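Local coordinates for protein export chaperone SatS (Mycobacterium tuberculosis H37Rv, PDB 6DNM) that acts as a chaperone for the SecA2 protein export pathway, probably by binding proteins on their way to export, at residues L122-E125 with L126-I130; E135-A138 with V139-L143; R174-E177 with K178-R181. All coordinates share one frame; numbering follows the deposited sequence.

Contact 1 of 3, residues L122-E125 with L126-I130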
loop_
_atom_site.group_PDB
_atom_site.type_symbol
_atom_site.label_atom_id
_atom_site.label_comp_id
_atom_site.label_asym_id
_atom_site.label_seq_id
_atom_site.Cartn_x
_atom_site.Cartn_y
_atom_site.Cartn_z
ATOM N N LEU A 122 3.914 0.039 -9.096
ATOM C CA LEU A 122 3.356 0.622 -7.878
ATOM C C LEU A 122 2.801 -0.450 -6.944
ATOM O O LEU A 122 3.033 -0.403 -5.730
ATOM C CB LEU A 122 2.278 1.642 -8.248
ATOM C CG LEU A 122 2.815 2.988 -8.727
ATOM C CD1 LEU A 122 1.762 3.704 -9.571
ATOM C CD2 LEU A 122 3.239 3.835 -7.541
ATOM N N ALA A 123 2.079 -1.435 -7.489
ATOM C CA ALA A 123 1.484 -2.469 -6.638
ATOM C C ALA A 123 2.545 -3.254 -5.875
ATOM O O ALA A 123 2.368 -3.563 -4.691
ATOM C CB ALA A 123 0.632 -3.426 -7.474
ATOM N N VAL A 124 3.647 -3.602 -6.540
ATOM C CA VAL A 124 4.711 -4.349 -5.881
ATOM C C VAL A 124 5.367 -3.511 -4.793
ATOM O O VAL A 124 5.719 -4.028 -3.731
ATOM C CB VAL A 124 5.719 -4.865 -6.924
ATOM C CG1 VAL A 124 6.974 -5.409 -6.254
ATOM C CG2 VAL A 124 5.064 -5.943 -7.767
ATOM N N GLU A 125 5.524 -2.206 -5.030
ATOM C CA GLU A 125 6.023 -1.314 -3.989
ATOM C C GLU A 125 5.162 -1.403 -2.729
ATOM O O GLU A 125 5.680 -1.591 -1.622
ATOM C CB GLU A 125 6.069 0.112 -4.533
ATOM C CG GLU A 125 6.456 1.160 -3.525
ATOM C CD GLU A 125 6.500 2.540 -4.147
ATOM O OE1 GLU A 125 7.328 2.760 -5.060
ATOM O OE2 GLU A 125 5.705 3.402 -3.726
ATOM N N LEU A 126 3.838 -1.324 -2.882
ATOM C CA LEU A 126 2.959 -1.441 -1.716
ATOM C C LEU A 126 3.052 -2.825 -1.089
ATOM O O LEU A 126 3.122 -2.953 0.137
ATOM C CB LEU A 126 1.511 -1.165 -2.121
ATOM C CG LEU A 126 0.488 -1.414 -1.007
ATOM C CD1 LEU A 126 0.607 -0.386 0.121
ATOM C CD2 LEU A 126 -0.914 -1.429 -1.589
ATOM N N LEU A 127 3.038 -3.871 -1.917
ATOM C CA LEU A 127 3.068 -5.236 -1.397
ATOM C C LEU A 127 4.306 -5.478 -0.544
ATOM O O LEU A 127 4.221 -6.063 0.542
ATOM C CB LEU A 127 3.049 -6.224 -2.557
ATOM C CG LEU A 127 1.762 -6.314 -3.359
ATOM C CD1 LEU A 127 1.923 -7.289 -4.504
ATOM C CD2 LEU A 127 0.687 -6.754 -2.446
ATOM N N ARG A 128 5.475 -5.052 -1.029
ATOM C CA ARG A 128 6.698 -5.232 -0.253
ATOM C C ARG A 128 6.620 -4.472 1.062
ATOM O O ARG A 128 7.050 -4.979 2.105
ATOM C CB ARG A 128 7.910 -4.772 -1.062
ATOM C CG ARG A 128 8.116 -5.525 -2.352
ATOM C CD ARG A 128 9.233 -6.497 -2.223
ATOM N NE ARG A 128 9.614 -7.051 -3.516
ATOM C CZ ARG A 128 10.093 -8.277 -3.675
ATOM N NH1 ARG A 128 10.234 -9.071 -2.617
ATOM N NH2 ARG A 128 10.428 -8.704 -4.883
ATOM N N ASP A 129 6.064 -3.255 1.035
ATOM C CA ASP A 129 5.912 -2.489 2.270
ATOM C C ASP A 129 4.973 -3.193 3.240
ATOM O O ASP A 129 5.235 -3.232 4.445
ATOM C CB ASP A 129 5.373 -1.094 1.955
ATOM C CG ASP A 129 6.440 -0.137 1.454
ATOM O OD1 ASP A 129 7.636 -0.481 1.479
ATOM O OD2 ASP A 129 6.066 0.979 1.041
ATOM N N ILE A 130 3.865 -3.749 2.740
ATOM C CA ILE A 130 2.936 -4.460 3.618
ATOM C C ILE A 130 3.598 -5.700 4.196
ATOM O O ILE A 130 3.457 -5.999 5.388
ATOM C CB ILE A 130 1.640 -4.818 2.866
ATOM C CG1 ILE A 130 0.859 -3.557 2.500
ATOM C CG2 ILE A 130 0.775 -5.770 3.699
ATOM C CD1 ILE A 130 -0.448 -3.872 1.784
#

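Contact 2 of 3, residues E135-A138 with V139-L143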
loop_
_atom_site.group_PDB
_atom_site.type_symbol
_atom_site.label_atom_id
_atom_site.label_comp_id
_atom_site.label_asym_id
_atom_site.label_seq_id
_atom_site.Cartn_x
_atom_site.Cartn_y
_atom_site.Cartn_z
ATOM N N GLU A 135 5.737 -8.142 9.102
ATOM C CA GLU A 135 6.751 -9.087 9.576
ATOM C C GLU A 135 6.450 -10.516 9.133
ATOM O O GLU A 135 6.783 -11.480 9.822
ATOM C CB GLU A 135 6.975 -8.987 11.090
ATOM C CG GLU A 135 7.449 -7.614 11.527
ATOM C CD GLU A 135 7.752 -7.552 13.007
ATOM O OE1 GLU A 135 8.514 -6.653 13.423
ATOM O OE2 GLU A 135 7.232 -8.408 13.754
ATOM N N ASP A 136 5.824 -10.648 7.967
ATOM C CA ASP A 136 5.449 -11.927 7.381
ATOM C C ASP A 136 6.142 -12.048 6.034
ATOM O O ASP A 136 6.172 -11.089 5.257
ATOM C CB ASP A 136 3.928 -11.965 7.165
ATOM C CG ASP A 136 3.408 -13.356 6.857
ATOM O OD1 ASP A 136 2.563 -13.857 7.629
ATOM O OD2 ASP A 136 3.837 -13.945 5.845
ATOM N N SER A 137 6.698 -13.223 5.757
ATOM C CA SER A 137 7.472 -13.436 4.541
ATOM C C SER A 137 6.610 -13.737 3.318
ATOM O O SER A 137 7.168 -14.041 2.261
ATOM C CB SER A 137 8.475 -14.572 4.750
ATOM O OG SER A 137 7.798 -15.781 5.041
ATOM N N ALA A 138 5.282 -13.644 3.421
ATOM C CA ALA A 138 4.421 -14.112 2.335
ATOM C C ALA A 138 4.724 -13.404 1.016
ATOM O O ALA A 138 4.788 -14.043 -0.041
ATOM C CB ALA A 138 2.949 -13.950 2.711
ATOM N N VAL A 139 4.908 -12.083 1.054
ATOM C CA VAL A 139 5.166 -11.337 -0.179
ATOM C C VAL A 139 6.532 -11.699 -0.748
ATOM O O VAL A 139 6.661 -11.999 -1.941
ATOM C CB VAL A 139 5.030 -9.820 0.045
ATOM C CG1 VAL A 139 5.373 -9.071 -1.244
ATOM C CG2 VAL A 139 3.626 -9.455 0.510
ATOM N N ASP A 140 7.574 -11.662 0.087
ATOM C CA ASP A 140 8.908 -11.994 -0.402
ATOM C C ASP A 140 8.933 -13.382 -1.029
ATOM O O ASP A 140 9.546 -13.587 -2.080
ATOM C CB ASP A 140 9.931 -11.907 0.729
ATOM C CG ASP A 140 10.131 -10.493 1.231
ATOM O OD1 ASP A 140 9.730 -9.531 0.530
ATOM O OD2 ASP A 140 10.700 -10.351 2.331
ATOM N N LYS A 141 8.255 -14.346 -0.410
ATOM C CA LYS A 141 8.258 -15.697 -0.957
ATOM C C LYS A 141 7.525 -15.746 -2.290
ATOM O O LYS A 141 7.996 -16.374 -3.247
ATOM C CB LYS A 141 7.619 -16.656 0.042
ATOM C CG LYS A 141 8.498 -16.981 1.224
ATOM C CD LYS A 141 7.753 -17.860 2.213
ATOM C CE LYS A 141 8.194 -19.308 2.134
ATOM N NZ LYS A 141 8.176 -19.943 3.486
ATOM N N ALA A 142 6.355 -15.116 -2.364
ATOM C CA ALA A 142 5.549 -15.208 -3.578
ATOM C C ALA A 142 6.244 -14.558 -4.765
ATOM O O ALA A 142 6.055 -14.988 -5.911
ATOM C CB ALA A 142 4.184 -14.558 -3.355
ATOM N N LEU A 143 7.053 -13.536 -4.519
ATOM C CA LEU A 143 7.725 -12.813 -5.586
ATOM C C LEU A 143 9.102 -13.382 -5.919
ATOM O O LEU A 143 9.807 -12.807 -6.751
ATOM C CB LEU A 143 7.805 -11.316 -5.250
ATOM C CG LEU A 143 6.456 -10.590 -5.156
ATOM C CD1 LEU A 143 6.667 -9.118 -4.841
ATOM C CD2 LEU A 143 5.616 -10.768 -6.433
HETATM O O HOH W 1 6.979 -10.497 2.749
#

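Contact 3 of 3, residues R174-E177 with K178-R181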
loop_
_atom_site.group_PDB
_atom_site.type_symbol
_atom_site.label_atom_id
_atom_site.label_comp_id
_atom_site.label_asym_id
_atom_site.label_seq_id
_atom_site.Cartn_x
_atom_site.Cartn_y
_atom_site.Cartn_z
ATOM N N ARG A 174 -3.162 -18.367 -9.592
ATOM C CA ARG A 174 -3.386 -18.984 -8.289
ATOM C C ARG A 174 -2.500 -18.350 -7.228
ATOM O O ARG A 174 -2.958 -18.050 -6.118
ATOM C CB ARG A 174 -3.092 -20.480 -8.395
ATOM C CG ARG A 174 -3.800 -21.359 -7.386
ATOM C CD ARG A 174 -3.050 -21.449 -6.060
ATOM N NE ARG A 174 -1.737 -22.084 -6.156
ATOM C CZ ARG A 174 -0.674 -21.687 -5.463
ATOM N NH1 ARG A 174 0.488 -22.313 -5.601
ATOM N NH2 ARG A 174 -0.776 -20.662 -4.624
ATOM N N GLU A 175 -1.230 -18.117 -7.561
ATOM C CA GLU A 175 -0.321 -17.521 -6.593
ATOM C C GLU A 175 -0.703 -16.075 -6.302
ATOM O O GLU A 175 -0.647 -15.632 -5.146
ATOM C CB GLU A 175 1.122 -17.664 -7.087
ATOM C CG GLU A 175 1.602 -19.127 -7.016
ATOM C CD GLU A 175 2.916 -19.404 -7.721
ATOM O OE1 GLU A 175 3.546 -18.466 -8.243
ATOM O OE2 GLU A 175 3.334 -20.589 -7.738
ATOM N N TRP A 176 -1.143 -15.334 -7.322
ATOM C CA TRP A 176 -1.587 -13.964 -7.076
ATOM C C TRP A 176 -2.814 -13.945 -6.181
ATOM O O TRP A 176 -2.918 -13.110 -5.274
ATOM C CB TRP A 176 -1.900 -13.239 -8.383
ATOM C CG TRP A 176 -2.504 -11.907 -8.091
ATOM C CD1 TRP A 176 -3.829 -11.577 -8.141
ATOM C CD2 TRP A 176 -1.815 -10.740 -7.640
ATOM N NE1 TRP A 176 -4.005 -10.268 -7.765
ATOM C CE2 TRP A 176 -2.783 -9.732 -7.451
ATOM C CE3 TRP A 176 -0.473 -10.444 -7.389
ATOM C CZ2 TRP A 176 -2.448 -8.453 -7.030
ATOM C CZ3 TRP A 176 -0.145 -9.178 -6.971
ATOM C CH2 TRP A 176 -1.125 -8.197 -6.793
ATOM N N GLU A 177 -3.769 -14.845 -6.435
ATOM C CA GLU A 177 -4.975 -14.887 -5.614
ATOM C C GLU A 177 -4.634 -15.128 -4.151
ATOM O O GLU A 177 -5.228 -14.508 -3.262
ATOM C CB GLU A 177 -5.928 -15.957 -6.138
ATOM C CG GLU A 177 -6.612 -15.540 -7.422
ATOM C CD GLU A 177 -7.418 -16.647 -8.066
ATOM O OE1 GLU A 177 -7.142 -17.834 -7.795
ATOM O OE2 GLU A 177 -8.331 -16.316 -8.845
ATOM N N LYS A 178 -3.672 -16.012 -3.888
ATOM C CA LYS A 178 -3.245 -16.268 -2.517
ATOM C C LYS A 178 -2.596 -15.028 -1.920
ATOM O O LYS A 178 -2.833 -14.684 -0.756
ATOM C CB LYS A 178 -2.275 -17.452 -2.502
ATOM C CG LYS A 178 -2.028 -18.055 -1.142
ATOM C CD LYS A 178 -1.771 -19.552 -1.275
ATOM C CE LYS A 178 -1.454 -20.205 0.067
ATOM N NZ LYS A 178 -2.542 -20.043 1.076
ATOM N N LEU A 179 -1.792 -14.328 -2.718
ATOM C CA LEU A 179 -1.139 -13.122 -2.237
ATOM C C LEU A 179 -2.150 -12.017 -1.952
ATOM O O LEU A 179 -2.039 -11.314 -0.939
ATOM C CB LEU A 179 -0.083 -12.688 -3.251
ATOM C CG LEU A 179 0.846 -11.544 -2.859
ATOM C CD1 LEU A 179 1.579 -11.853 -1.555
ATOM C CD2 LEU A 179 1.822 -11.271 -3.980
ATOM N N GLU A 180 -3.160 -11.858 -2.817
ATOM C CA GLU A 180 -4.174 -10.840 -2.565
ATOM C C GLU A 180 -4.994 -11.166 -1.320
ATOM O O GLU A 180 -5.375 -10.249 -0.582
ATOM C CB GLU A 180 -5.055 -10.605 -3.802
ATOM C CG GLU A 180 -5.936 -9.359 -3.653
ATOM C CD GLU A 180 -6.516 -8.816 -4.961
ATOM O OE1 GLU A 180 -6.381 -9.455 -6.031
ATOM O OE2 GLU A 180 -7.123 -7.724 -4.897
ATOM N N ARG A 181 -5.241 -12.457 -1.049
ATOM C CA ARG A 181 -5.896 -12.836 0.202
ATOM C C ARG A 181 -5.038 -12.465 1.403
ATOM O O ARG A 181 -5.556 -11.992 2.424
ATOM C CB ARG A 181 -6.205 -14.335 0.213
ATOM C CG ARG A 181 -7.390 -14.745 -0.650
ATOM C CD ARG A 181 -7.826 -16.177 -0.339
ATOM N NE ARG A 181 -6.815 -17.175 -0.699
ATOM C CZ ARG A 181 -6.689 -17.728 -1.903
ATOM N NH1 ARG A 181 -7.507 -17.386 -2.891
ATOM N NH2 ARG A 181 -5.743 -18.633 -2.121
HETATM O O HOH W 2 -4.985 -19.465 -4.879
#

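Contact 1 of 3, residues L122-E125 with L126-I130
Four consecutive i to i+4 backbone bonds join Leu122-Glu125 to Leu126-Ile130, the straightest running from Arg128 N to Val124 O at 2.9 Å with an N-H...O angle of 171°. They belong to the middle of the α-helix 117-134, and its sides differ in chemistry. Leu127 turns to the interior: its CG lies 3.1 Å from Ala123 O, close beside the carbonyl that its own N-H grips, and the branched end goes on to meet Trp176, Leu179 and Val183 of helix 170-185. The small methyl of Ala123, one turn earlier, suits a buried position against Leu101. Leu126 packs on Tyr99 of strand 98-100.

The acidic pair Glu125 and Asp129 follows the helix along a neighbouring line. Their carboxylates do not meet, with OE2 of Glu125 5.4 Å from OD2 of Asp129, and separate tyrosine hydroxyls bind them: Tyr99 for Glu125 and Tyr36 for Asp129. These bonds would help two like charges to tolerate their closeness, and the one to Tyr36 serves a largely buried acid.

Val124 and Arg128 run side by side in the same direction. With CG1 of Val124 anti to the backbone N (chi1 169°), this methyl stands along the bent side chain of the arginine, 4.1 Å from Arg128 CG and equally far from Arg128 NE.

Contact 2 of 3, residues E135-A138 with V139-L143
Ser137 and Lys141 meet through both backbone and side chain. Lys141 N donates to Ser137 O over 2.9 Å, almost in line with the carbonyl, and the lysine's methylene chain passes the same residue, its CD 3.5 Å from Ser137 OG. With chi1 at 62°, that hydroxyl sits between its own backbone N and carbonyl carbon; beyond the methylenes that pass it, the lysine chain is bent at chi3 and chi4. One residue on, Ala142 N bonds to Ala138 O at 3.0 Å, and the methyl of Ala142 lies 3.4 Å from that oxygen.

These bonds close the single turn or so of the short helix 138-142, with Ser137 at its N-cap position. The serine side chain makes no capping bond. Instead, Asp136 forms an Asx turn: its OD2 takes the N-H of Ala138 at 2.8 Å, through the lone pair directed away from the other carboxylate oxygen. An aspartate suits this place because its short, negative side chain can occupy a backbone N-H at a helix start, where such groups have no preceding turn to bond to.

Water 1 serves another of them, accepting from Asp140 N at 3.0 Å while donating to Asp136 O at 2.7 Å. Further back, Glu135 ends helix 117-134 in a Schellman motif with positive phi (58°). On the inner side Val139 packs against Leu127, Leu179 and Phe182, and Asp140 OD1 forms a salt bridge with Arg128.

Contact 3 of 3, residues R174-E177 with K178-R181
The indole of Trp176 has CB of Glu180 over one face, 4.0 Å above the plane, offset toward the rim. The glutamate's extended chain carries OE1 to the indole nitrogen, where Trp176 NE1 donates a weak bond of 3.1 Å. Its N-H...O angle is only 132°, and the ring and carboxylate planes stand 66° apart. The guanidinium of Arg181 is laid back along the helix, with Glu177 O 3.6 Å above one face; water 2 sits in plane at its edge, accepting from Arg181 NH2 and donating to Arg174 O. On the guanidinium of Arg174, CG of Glu175 lies 3.3 Å above one face.

All belong to the amphipathic α-helix 170-185, whose i to i+4 bonds include Glu180 N to Trp176 O at 2.8 Å. A chi1 of 173° puts the indole anti to its backbone N, and CZ3 reaches CD2 of Leu179 at 4.1 Å. Tryptophan and leucine suit this inner face: Phe108, Leu127 and Leu149 are among the side chains that meet the indole, and Leu127, Val139 and Leu149 meet the leucine. Along the outer face Arg174 and Lys178 run side by side, NH2 of Arg174 3.7 Å from Lys178 CD.

The buried indole thus keeps a polar partner for its one N-H, but a bent one that probably adds little strength; much of its hold probably comes from the apolar side chains.

In the fold
Contact 1 lies nearest the middle of the chain, about 6 Å from its centre, whereas contacts 2 and 3 are 15 and 16 Å out on the same side. The first and third are mid-helix turns with buried inner faces; contact 2 is a surface helix start, where an aspartate and a water each take one backbone N-H. Three helices converge here. Leu127 of contact 1 touches Trp176 and Leu179 of contact 3, and Val139 and Ala142 of contact 2 close on Leu179 as well. A salt bridge between Arg128 and Asp140 adds a polar link to the apolar packing between contacts 1 and 2, while the links from either to contact 3 are apolar.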